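PDB 5M41: nigritoxine, which acts as a bacterial toxin of Vibrio nigripulchritudo toward crustaceans and insects and has a new fold. Local coordinates for residues A[495-500]-A[504-509]; A[541-546]-A[550-555]; A[41-46]-A[215-220]. All blocks are in the same frame, centred on the assembly; numbering follows the deposited sequence.

Contact 1 (A[495-500]-A[504-509]); sequences SQVYIN and GIEKNI
Gly504 and Ile505 both face Asn500, a G1 bulge that closes the tight end of an antiparallel hairpin. The positive phi of Gly504 (56°) suits the glycine of this bulge. Ile505 returns its carbonyl to the same partner, Asn500 N lying 2.8 Å from Ile505 O. Glu506 sits in a non-hydrogen-bonded pair with Ile499; its extended chain crosses Val497, bringing OE1 within 3.9 Å of Val497 CG1. Lys507 and Tyr498 form a hydrogen-bonded pair, with Tyr498 N on Lys507 O at 2.6 Å and Lys507 N on Tyr498 O at 2.8 Å. Tyr498 CG stands anti to its own amide (chi1 171°), a turn that lays the ring beneath Asn500 N and presents one edge to Lys507 CB. Asn508 lies alongside Val497, its OD1 3.5 Å from Val497 CG2; the same oxygen accepts a bond from a water that also binds Ser495 OG, a bridge at the open end of the hairpin. Ile509 completes the register with a second reciprocal pair to Gln496, and its CG1 packs on Tyr498 CB at 3.7 Å. The face bearing Tyr498, Lys507 and Ile509 is laid against helix 546-555, where Tyr498 bonds Asp551, Lys507 forms a salt bridge with Glu548, and Ile509 touches Phe552; strand 523-532 pairs along the other edge of strand 505-515.

Contact 2 (A[541-546]-A[550-555]); sequences RDFPYA and FDFRLQ
A contact of two phenylalanines, Phe543 and Phe552, together with one helical backbone bond, spans the short connection by which the chain leaves the last strand of the four-stranded sheet and enters helix 546-555. The chain turns back on itself here: Phe543 stands just after strand 538-542, and Phe552 projects from the second turn of the helix to meet it. The tip of the first ring does the touching. Phe543 CZ rests 3.6 Å from Phe552 CB and 3.7 Å from Phe552 CG, at the root of the second ring. The two side chains cross at about a right angle, yet their ring planes are inclined by only 40°, with centroids 5.6 Å apart, so the rings meet obliquely. Phe543 CG lies anti to its carbonyl carbon (chi1 -78°) and Phe552 CG anti to its backbone N (chi1 167°), which turns the two rings toward each other.

Between Phe543 and the helix, Tyr545 takes the N-cap position and Ala546 opens the helix. The amide of Phe550 reaches back to Ala546 O at 2.8 Å, the ordinary i+4 to i bond of the first turn, and Phe550 CB lies 3.5 Å from that same oxygen. The ring of Phe550 is directed off to the far side, one face toward Leu554 CG. Both Phe543 and Phe552 also touch Leu527 of strand 523-532, which puts their cluster between sheet and helix, while Ala546 and Phe550 pack on Val630 of helix 625-632. Helix 546-555 thus lies between the sheet, met through Phe552, and helix 625-632, met through Ala546 and Phe550.

Contact 3 (A[41-46]-A[215-220]); sequences YQFAII and AREPLG
Ile46 N donates to Gln42 O at 2.9 Å, an ordinary bond within helix 34-54, and the turn it secures presents Ile46 and Phe43 together to Arg216 and Glu217 in the loop after helix 206-215. No hydrogen bond crosses between the two segments; what joins them is side-chain contact alone. Phe43 meets Glu217 rim to carboxylate: Glu217 OE1 lies in the plane of the ring, at its edge, 3.6 Å from Phe43 CE1, with Glu217 CD 4.1 Å from the same ring carbon. Ring and carboxylate planes stand 69° apart, and the side chains cross nearly at right angles. Glu217 reaches this place with a bend: CG is anti to the backbone N (chi1 -172°), and the chain then folds at chi2 (70°), bringing the carboxylate back to the aromatic rim. Beside this pair, Ile46 CG2 approaches Arg216 CD at a looser 4.3 Å, so that the methyl touches the aliphatic part of the arginine. Glu217 is also the first residue of a type II turn ending at Gly220, closed by Gly220 N on Glu217 O at 3.1 Å, with Pro218 and Leu219 at its corners.

Beyond the pair, Phe43 also packs on Ser210 and Ala214 of helix 206-215, and Ile46 touches Leu67 of helix 62-67, so both hydrophobic side chains run on into a helical core. An oxygen at a ring edge faces the positive rim of the aromatic charge distribution, an approach that is probably mildly favourable. The chemistry is consistent with a light contact between these two segments, van der Waals and weakly electrostatic, while a long, weak ion pair from Arg216 to Glu47 adds a polar tie to the same helix 34-54.

Overall arrangement
From the N terminus, contact 3 comes first: it closes a long loop of 168 residues, bringing helix 34-54 against the turn after helix 206-215. Contacts 1 and 2 follow far along the chain, each spanning three intervening residues, the first a hairpin and the second the passage from strand into helix. All three lie in series; none nests within or crosses another. Contacts 1 and 2 have centres about 10 Å apart and join directly, as where Gln555 NE2 bonds Ile499 O, tying the outer strands of one sheet to the helix that follows it. Contact 3 stands on the opposite side of the chain's centre, its centre about 65 Å from that of contact 1.

Contact 1 (A[495-500]-A[504-509])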
# COMPACT_ATOMS: atom_id res chain seq x y z
N SER A 495 22.84 24.64 -18.73
CA SER A 495 22.36 23.35 -19.17
C SER A 495 22.40 22.33 -18.05
O SER A 495 23.27 22.39 -17.17
CB SER A 495 23.15 22.85 -20.37
OG SER A 495 22.58 21.64 -20.85
N GLN A 496 21.47 21.38 -18.09
CA GLN A 496 21.36 20.41 -17.03
C GLN A 496 21.20 18.98 -17.53
O GLN A 496 20.43 18.72 -18.47
CB GLN A 496 20.20 20.82 -16.13
CG GLN A 496 20.43 20.53 -14.67
CD GLN A 496 21.50 21.38 -14.05
OE1 GLN A 496 21.58 22.58 -14.28
NE2 GLN A 496 22.31 20.77 -13.21
N VAL A 497 21.91 18.05 -16.90
CA VAL A 497 21.82 16.66 -17.33
C VAL A 497 20.63 15.98 -16.66
O VAL A 497 20.65 15.69 -15.46
CB VAL A 497 23.12 15.85 -17.08
CG1 VAL A 497 22.91 14.39 -17.46
CG2 VAL A 497 24.29 16.42 -17.88
N TYR A 498 19.59 15.74 -17.44
CA TYR A 498 18.43 15.03 -16.97
C TYR A 498 18.64 13.53 -17.14
O TYR A 498 18.89 13.05 -18.26
CB TYR A 498 17.17 15.51 -17.70
CG TYR A 498 15.96 14.66 -17.40
CD1 TYR A 498 15.57 14.39 -16.09
CD2 TYR A 498 15.21 14.12 -18.43
CE1 TYR A 498 14.47 13.61 -15.82
CE2 TYR A 498 14.10 13.32 -18.17
CZ TYR A 498 13.74 13.08 -16.86
OH TYR A 498 12.64 12.28 -16.62
N ILE A 499 18.57 12.80 -16.03
CA ILE A 499 18.65 11.34 -16.07
C ILE A 499 17.26 10.74 -16.05
O ILE A 499 16.57 10.74 -15.02
CB ILE A 499 19.51 10.76 -14.92
CG1 ILE A 499 20.90 11.41 -14.93
CG2 ILE A 499 19.62 9.24 -15.07
CD1 ILE A 499 21.62 11.35 -13.60
N ASN A 500 16.84 10.24 -17.21
CA ASN A 500 15.54 9.63 -17.38
C ASN A 500 15.64 8.21 -16.89
O ASN A 500 16.24 7.36 -17.56
CB ASN A 500 15.15 9.67 -18.87
CG ASN A 500 13.70 9.32 -19.11
OD1 ASN A 500 13.17 8.36 -18.53
ND2 ASN A 500 13.05 10.08 -20.00
N GLY A 504 16.29 4.95 -19.31
CA GLY A 504 17.71 4.79 -18.99
C GLY A 504 18.59 5.71 -19.83
O GLY A 504 19.75 5.39 -20.10
N ILE A 505 18.03 6.86 -20.22
CA ILE A 505 18.69 7.81 -21.13
C ILE A 505 19.03 9.12 -20.41
O ILE A 505 18.31 9.55 -19.51
CB ILE A 505 17.82 8.06 -22.40
CG1 ILE A 505 17.91 6.86 -23.37
CG2 ILE A 505 18.19 9.36 -23.12
CD1 ILE A 505 16.80 6.78 -24.40
N GLU A 506 20.15 9.72 -20.80
CA GLU A 506 20.53 11.06 -20.35
C GLU A 506 20.13 12.08 -21.41
O GLU A 506 20.35 11.86 -22.60
CB GLU A 506 22.03 11.16 -20.12
CG GLU A 506 22.55 10.31 -18.98
CD GLU A 506 23.95 10.71 -18.55
OE1 GLU A 506 24.62 11.43 -19.31
OE2 GLU A 506 24.38 10.33 -17.44
N LYS A 507 19.55 13.20 -20.96
CA LYS A 507 19.21 14.31 -21.84
C LYS A 507 19.78 15.61 -21.28
O LYS A 507 19.77 15.83 -20.05
CB LYS A 507 17.69 14.46 -22.00
CG LYS A 507 16.96 13.27 -22.59
CD LYS A 507 15.55 13.67 -22.99
CE LYS A 507 14.67 12.46 -23.27
NZ LYS A 507 13.29 12.90 -23.62
N ASN A 508 20.26 16.46 -22.18
CA ASN A 508 20.73 17.79 -21.81
C ASN A 508 19.64 18.82 -22.01
O ASN A 508 19.16 19.03 -23.14
CB ASN A 508 21.96 18.18 -22.64
CG ASN A 508 23.15 17.31 -22.36
OD1 ASN A 508 23.52 17.09 -21.20
ND2 ASN A 508 23.77 16.80 -23.41
N ILE A 509 19.25 19.46 -20.90
CA ILE A 509 18.13 20.37 -20.86
C ILE A 509 18.56 21.79 -20.56
O ILE A 509 19.37 22.03 -19.66
CB ILE A 509 17.11 19.91 -19.77
CG1 ILE A 509 16.82 18.41 -19.91
CG2 ILE A 509 15.84 20.75 -19.82
CD1 ILE A 509 16.20 18.00 -21.24
O HOH W 1 23.54 19.50 -19.63

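Contact 2 (A[541-546]-A[550-555])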
# COMPACT_ATOMS: atom_id res chain seq x y z
N ARG A 541 14.44 20.07 -28.96
CA ARG A 541 13.03 19.68 -28.87
C ARG A 541 12.45 19.73 -27.44
O ARG A 541 13.18 19.54 -26.45
CB ARG A 541 12.80 18.30 -29.51
CG ARG A 541 13.45 17.14 -28.77
CD ARG A 541 13.56 15.88 -29.61
NE ARG A 541 14.60 15.01 -29.06
CZ ARG A 541 15.30 14.11 -29.74
NH1 ARG A 541 15.10 13.92 -31.04
NH2 ARG A 541 16.23 13.41 -29.10
N ASP A 542 11.15 19.98 -27.37
CA ASP A 542 10.39 19.98 -26.10
C ASP A 542 10.43 18.63 -25.39
O ASP A 542 10.67 17.60 -26.03
CB ASP A 542 8.92 20.30 -26.37
CG ASP A 542 8.70 21.74 -26.79
OD1 ASP A 542 9.57 22.59 -26.52
OD2 ASP A 542 7.64 22.02 -27.38
N PHE A 543 10.18 18.63 -24.09
CA PHE A 543 9.76 17.39 -23.43
C PHE A 543 8.52 16.89 -24.16
O PHE A 543 7.61 17.67 -24.45
CB PHE A 543 9.48 17.61 -21.94
CG PHE A 543 10.73 17.69 -21.09
CD1 PHE A 543 11.54 16.58 -20.91
CD2 PHE A 543 11.09 18.87 -20.48
CE1 PHE A 543 12.68 16.65 -20.13
CE2 PHE A 543 12.23 18.95 -19.69
CZ PHE A 543 13.03 17.84 -19.52
N PRO A 544 8.48 15.59 -24.49
CA PRO A 544 7.35 15.08 -25.26
C PRO A 544 6.04 15.08 -24.47
O PRO A 544 4.97 15.22 -25.05
CB PRO A 544 7.78 13.66 -25.63
CG PRO A 544 8.74 13.27 -24.56
CD PRO A 544 9.48 14.54 -24.22
N TYR A 545 6.12 14.95 -23.15
CA TYR A 545 4.91 15.01 -22.33
C TYR A 545 5.18 15.61 -20.94
O TYR A 545 6.31 15.57 -20.43
CB TYR A 545 4.22 13.63 -22.28
CG TYR A 545 4.98 12.57 -21.52
CD1 TYR A 545 4.56 12.18 -20.23
CD2 TYR A 545 6.11 11.93 -22.06
CE1 TYR A 545 5.24 11.20 -19.51
CE2 TYR A 545 6.80 10.95 -21.34
CZ TYR A 545 6.35 10.60 -20.07
OH TYR A 545 7.01 9.64 -19.34
N ALA A 546 4.14 16.17 -20.33
CA ALA A 546 4.24 16.87 -19.05
C ALA A 546 4.95 16.05 -17.96
O ALA A 546 5.78 16.58 -17.21
CB ALA A 546 2.86 17.33 -18.57
N PHE A 550 7.88 17.27 -15.46
CA PHE A 550 7.60 17.24 -14.02
C PHE A 550 8.73 16.50 -13.29
O PHE A 550 9.25 16.98 -12.30
CB PHE A 550 6.22 16.59 -13.74
CG PHE A 550 5.87 16.51 -12.27
CD1 PHE A 550 5.33 17.60 -11.61
CD2 PHE A 550 6.05 15.32 -11.57
CE1 PHE A 550 4.98 17.52 -10.27
CE2 PHE A 550 5.70 15.23 -10.22
CZ PHE A 550 5.17 16.34 -9.58
N ASP A 551 9.11 15.33 -13.81
CA ASP A 551 10.19 14.56 -13.21
C ASP A 551 11.52 15.34 -13.30
O ASP A 551 12.29 15.41 -12.33
CB ASP A 551 10.26 13.18 -13.89
CG ASP A 551 11.39 12.32 -13.37
OD1 ASP A 551 11.41 11.99 -12.17
OD2 ASP A 551 12.27 11.95 -14.16
N PHE A 552 11.80 15.95 -14.46
CA PHE A 552 13.00 16.77 -14.57
C PHE A 552 13.00 17.89 -13.52
O PHE A 552 14.02 18.14 -12.87
CB PHE A 552 13.15 17.38 -15.96
CG PHE A 552 14.19 18.48 -16.02
CD1 PHE A 552 15.53 18.16 -16.13
CD2 PHE A 552 13.81 19.81 -15.95
CE1 PHE A 552 16.49 19.16 -16.18
CE2 PHE A 552 14.77 20.82 -16.00
CZ PHE A 552 16.11 20.49 -16.11
N ARG A 553 11.86 18.54 -13.37
CA ARG A 553 11.75 19.67 -12.46
C ARG A 553 11.95 19.27 -11.01
O ARG A 553 12.48 20.05 -10.23
CB ARG A 553 10.42 20.40 -12.64
CG ARG A 553 10.39 21.32 -13.84
CD ARG A 553 9.04 22.00 -13.92
NE ARG A 553 8.93 22.99 -14.98
CZ ARG A 553 9.37 24.25 -14.91
NH1 ARG A 553 10.02 24.70 -13.82
NH2 ARG A 553 9.18 25.06 -15.94
N LEU A 554 11.52 18.06 -10.65
CA LEU A 554 11.79 17.49 -9.33
C LEU A 554 13.27 17.13 -9.17
O LEU A 554 13.89 17.47 -8.17
CB LEU A 554 10.94 16.23 -9.07
CG LEU A 554 9.45 16.35 -8.66
CD1 LEU A 554 8.87 14.95 -8.46
CD2 LEU A 554 9.26 17.18 -7.40
N GLN A 555 13.82 16.43 -10.15
CA GLN A 555 15.22 16.00 -10.12
C GLN A 555 16.16 17.21 -10.02
O GLN A 555 17.14 17.17 -9.29
CB GLN A 555 15.52 15.18 -11.38
CG GLN A 555 16.78 14.33 -11.34
CD GLN A 555 17.02 13.62 -12.65
OE1 GLN A 555 17.82 14.07 -13.47
NE2 GLN A 555 16.29 12.53 -12.87

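Contact 3 (A[41-46]-A[215-220])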
# COMPACT_ATOMS: atom_id res chain seq x y z
N TYR A 41 -15.01 -29.60 14.80
CA TYR A 41 -15.26 -31.05 14.68
C TYR A 41 -16.73 -31.34 14.38
O TYR A 41 -17.05 -32.21 13.56
CB TYR A 41 -14.80 -31.78 15.94
CG TYR A 41 -13.41 -32.39 15.76
CD1 TYR A 41 -13.21 -33.48 14.91
CD2 TYR A 41 -12.29 -31.86 16.41
CE1 TYR A 41 -11.95 -34.04 14.73
CE2 TYR A 41 -11.03 -32.42 16.24
CZ TYR A 41 -10.86 -33.51 15.39
OH TYR A 41 -9.61 -34.10 15.23
N GLN A 42 -17.61 -30.56 15.02
CA GLN A 42 -19.03 -30.74 14.86
C GLN A 42 -19.43 -30.57 13.39
O GLN A 42 -20.21 -31.37 12.88
CB GLN A 42 -19.78 -29.73 15.72
CG GLN A 42 -21.28 -29.84 15.66
CD GLN A 42 -21.81 -30.63 16.81
OE1 GLN A 42 -21.24 -31.65 17.21
NE2 GLN A 42 -22.92 -30.17 17.37
N PHE A 43 -18.90 -29.53 12.73
CA PHE A 43 -19.19 -29.31 11.31
C PHE A 43 -18.63 -30.41 10.41
O PHE A 43 -19.29 -30.78 9.44
CB PHE A 43 -18.67 -27.95 10.83
CG PHE A 43 -19.52 -26.77 11.27
CD1 PHE A 43 -20.90 -26.75 11.03
CD2 PHE A 43 -18.92 -25.65 11.87
CE1 PHE A 43 -21.69 -25.66 11.42
CE2 PHE A 43 -19.70 -24.56 12.25
CZ PHE A 43 -21.09 -24.56 12.03
N ALA A 44 -17.41 -30.89 10.71
CA ALA A 44 -16.86 -32.07 10.03
C ALA A 44 -17.79 -33.30 10.13
O ALA A 44 -18.04 -34.00 9.13
CB ALA A 44 -15.47 -32.41 10.57
N ILE A 45 -18.27 -33.58 11.34
CA ILE A 45 -19.22 -34.67 11.57
C ILE A 45 -20.47 -34.47 10.71
O ILE A 45 -20.90 -35.39 9.99
CB ILE A 45 -19.61 -34.81 13.05
CG1 ILE A 45 -18.38 -35.19 13.88
CG2 ILE A 45 -20.66 -35.91 13.23
CD1 ILE A 45 -18.59 -34.95 15.37
N ILE A 46 -21.06 -33.28 10.80
CA ILE A 46 -22.22 -32.92 9.98
C ILE A 46 -21.97 -33.21 8.49
O ILE A 46 -22.81 -33.82 7.83
CB ILE A 46 -22.64 -31.45 10.15
CG1 ILE A 46 -23.32 -31.24 11.52
CG2 ILE A 46 -23.64 -31.06 9.06
CD1 ILE A 46 -23.30 -29.79 12.02
N ALA A 215 -20.54 -24.62 5.50
CA ALA A 215 -21.21 -24.02 4.34
C ALA A 215 -22.63 -24.52 4.17
O ALA A 215 -23.42 -23.86 3.53
CB ALA A 215 -20.43 -24.27 3.05
N ARG A 216 -22.93 -25.69 4.74
CA ARG A 216 -24.28 -26.26 4.76
C ARG A 216 -25.17 -25.59 5.78
O ARG A 216 -26.35 -25.78 5.73
CB ARG A 216 -24.27 -27.74 5.16
CG ARG A 216 -23.42 -28.65 4.32
CD ARG A 216 -23.57 -30.07 4.84
NE ARG A 216 -24.71 -30.67 4.19
CZ ARG A 216 -24.65 -31.23 2.98
NH1 ARG A 216 -23.50 -31.31 2.33
NH2 ARG A 216 -25.74 -31.73 2.45
N GLU A 217 -24.60 -24.89 6.76
CA GLU A 217 -25.39 -24.31 7.85
C GLU A 217 -26.40 -23.25 7.32
O GLU A 217 -25.99 -22.21 6.86
CB GLU A 217 -24.44 -23.69 8.88
CG GLU A 217 -25.08 -23.21 10.17
CD GLU A 217 -25.56 -24.36 11.04
OE1 GLU A 217 -25.23 -25.54 10.75
OE2 GLU A 217 -26.27 -24.09 12.03
N PRO A 218 -27.73 -23.51 7.40
CA PRO A 218 -28.67 -22.64 6.65
C PRO A 218 -28.55 -21.20 7.09
O PRO A 218 -28.59 -20.90 8.30
CB PRO A 218 -30.04 -23.20 7.03
CG PRO A 218 -29.77 -24.64 7.32
CD PRO A 218 -28.46 -24.60 8.08
N LEU A 219 -28.35 -20.30 6.12
CA LEU A 219 -28.37 -18.86 6.39
C LEU A 219 -27.19 -18.36 7.23
O LEU A 219 -27.23 -17.24 7.75
CB LEU A 219 -29.68 -18.45 7.08
CG LEU A 219 -30.98 -19.09 6.58
CD1 LEU A 219 -32.15 -18.55 7.40
CD2 LEU A 219 -31.16 -18.81 5.09
N GLY A 220 -26.15 -19.17 7.38
CA GLY A 220 -24.96 -18.69 8.07
C GLY A 220 -24.70 -19.36 9.40
O GLY A 220 -25.60 -19.88 10.07